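Long-range contact in nicotinate-nucleotide--dimethylbenzimidazole phosphoribosyltransferase (Thermus thermophilus HB8, PDB 1WX1), which probably catalyses the transfer of the phosphoribosyl group from nicotinate mononucleotide to 5,6-dimethylbenzimidazole, giving alpha-ribazole 5'-phosphate for cobalamin biosynthesis: residues A83-A89 against E304-L310. Numbering follows the deposited sequence.
Sequences AAINQFA and EGTGAVL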
# COMPACT_ATOMS: atom_id res chain seq x y z
N ALA A 83 20.46 -2.81 1.20
CA ALA A 83 19.68 -1.61 1.50
C ALA A 83 18.18 -1.86 1.49
O ALA A 83 17.70 -2.88 1.00
CB ALA A 83 20.03 -0.50 0.52
N ALA A 84 17.43 -0.90 2.04
CA ALA A 84 15.98 -1.02 2.08
C ALA A 84 15.41 -1.20 0.68
O ALA A 84 14.54 -2.03 0.45
CB ALA A 84 15.37 0.23 2.74
N ILE A 85 15.93 -0.42 -0.27
CA ILE A 85 15.44 -0.50 -1.64
C ILE A 85 15.58 -1.90 -2.23
O ILE A 85 14.70 -2.37 -2.93
CB ILE A 85 16.14 0.54 -2.56
CG1 ILE A 85 15.45 0.56 -3.93
CG2 ILE A 85 17.62 0.22 -2.71
CD1 ILE A 85 13.98 0.94 -3.87
N ASN A 86 16.69 -2.58 -1.93
CA ASN A 86 16.87 -3.93 -2.45
C ASN A 86 15.81 -4.87 -1.90
O ASN A 86 15.29 -5.73 -2.61
CB ASN A 86 18.25 -4.50 -2.08
CG ASN A 86 19.39 -3.67 -2.61
OD1 ASN A 86 19.97 -2.88 -1.88
ND2 ASN A 86 19.70 -3.84 -3.90
N GLN A 87 15.51 -4.72 -0.61
CA GLN A 87 14.52 -5.57 0.05
C GLN A 87 13.11 -5.34 -0.48
O GLN A 87 12.37 -6.29 -0.72
CB GLN A 87 14.55 -5.34 1.56
CG GLN A 87 15.90 -5.63 2.22
CD GLN A 87 16.51 -6.94 1.76
OE1 GLN A 87 15.84 -7.97 1.72
NE2 GLN A 87 17.79 -6.91 1.42
N PHE A 88 12.75 -4.08 -0.66
CA PHE A 88 11.42 -3.75 -1.16
C PHE A 88 11.27 -4.17 -2.62
O PHE A 88 10.21 -4.64 -3.03
CB PHE A 88 11.15 -2.25 -1.01
CG PHE A 88 11.02 -1.79 0.43
CD1 PHE A 88 10.96 -2.72 1.47
CD2 PHE A 88 10.95 -0.44 0.73
CE1 PHE A 88 10.82 -2.31 2.79
CE2 PHE A 88 10.80 -0.01 2.06
CZ PHE A 88 10.74 -0.95 3.09
N ALA A 89 12.34 -4.01 -3.40
CA ALA A 89 12.30 -4.38 -4.81
C ALA A 89 12.07 -5.89 -4.94
O ALA A 89 11.40 -6.34 -5.86
CB ALA A 89 13.60 -3.98 -5.49
N GLU A 304 15.74 6.61 -1.61
CA GLU A 304 16.26 5.45 -2.35
C GLU A 304 15.24 4.91 -3.36
O GLU A 304 15.54 3.98 -4.10
CB GLU A 304 16.61 4.30 -1.39
CG GLU A 304 17.69 4.57 -0.37
CD GLU A 304 17.92 3.39 0.57
OE1 GLU A 304 17.51 2.25 0.23
OE2 GLU A 304 18.53 3.59 1.64
N GLY A 305 14.04 5.48 -3.39
CA GLY A 305 13.01 4.99 -4.29
C GLY A 305 12.11 3.99 -3.57
O GLY A 305 11.22 3.38 -4.17
N THR A 306 12.32 3.85 -2.26
CA THR A 306 11.56 2.91 -1.45
C THR A 306 10.05 3.06 -1.51
O THR A 306 9.34 2.07 -1.69
CB THR A 306 11.97 2.97 0.04
OG1 THR A 306 11.89 4.32 0.50
CG2 THR A 306 13.40 2.44 0.23
N GLY A 307 9.56 4.29 -1.35
CA GLY A 307 8.13 4.52 -1.38
C GLY A 307 7.53 4.19 -2.73
O GLY A 307 6.44 3.61 -2.82
N ALA A 308 8.23 4.56 -3.80
CA ALA A 308 7.77 4.29 -5.14
C ALA A 308 7.66 2.79 -5.40
O ALA A 308 6.68 2.33 -5.99
CB ALA A 308 8.72 4.92 -6.16
N VAL A 309 8.67 2.04 -4.98
CA VAL A 309 8.68 0.60 -5.18
C VAL A 309 7.59 -0.11 -4.38
O VAL A 309 6.97 -1.06 -4.87
CB VAL A 309 10.07 0.01 -4.82
CG1 VAL A 309 10.03 -1.51 -4.82
CG2 VAL A 309 11.10 0.50 -5.84
N LEU A 310 7.34 0.37 -3.16
CA LEU A 310 6.29 -0.21 -2.33
C LEU A 310 4.92 -0.01 -2.97
O LEU A 310 3.98 -0.77 -2.72
CB LEU A 310 6.30 0.43 -0.94
CG LEU A 310 7.46 0.06 -0.02
CD1 LEU A 310 7.38 0.87 1.26
CD2 LEU A 310 7.40 -1.44 0.28
O HOH W 1 18.67 1.35 3.21
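Glu304 reaches across to the first turn of helix 84-91, where its OE1 accepts a hydrogen bond from Ile85 N (3.1 Å, N-H...O angle 154°), the donor meeting OE1 nearly along its C-O axis. Its OE2 is linked to Ala84 N through one water, 2.7 Å from OE2 and 2.8 Å from that nitrogen, so one carboxylate oxygen holds an N-H at the helix start directly and the other does so through the water. The chain beyond CG is extended (chi2 177°), carrying the carboxylate past Ile85, which runs the opposite way and sets CD1 against Val309 CG2 at 3.5 Å. Phe88 lies over Leu310: CD2 of the leucine makes a CH-pi contact 3.8 Å from the ring centroid, while Thr306 CB meets the ring edge at CD2, 3.6 Å away. An alanine in place of Phe88 takes away the ring that Leu310 CD2 and Thr306 CB share, and would probably leave a gap between the helices and the leucine end free to shift. Helices 84-91 and 306-321 start side by side, where the axes of segments 84-89 and 306-310 approach to 9.1 Å and lie 5° from parallel, beside the parallel sheet of this CobT-family fold; Ala89 and Val309 also touch strand 94-100. Glu304, the predicted proton acceptor, thus sits where the two helices begin. Further out, Asp162 accepts from Glu304 N and Asp250 from Gly305 N, fixing the backbone that presents the carboxylate, and Thr306 OG1 bonds to Gly303 O. Met74 and Phe78 of helix 70-79 pack on the glutamate side chain. From the second subunit, Ile321 packs on Phe88 and Ala317 on Leu310.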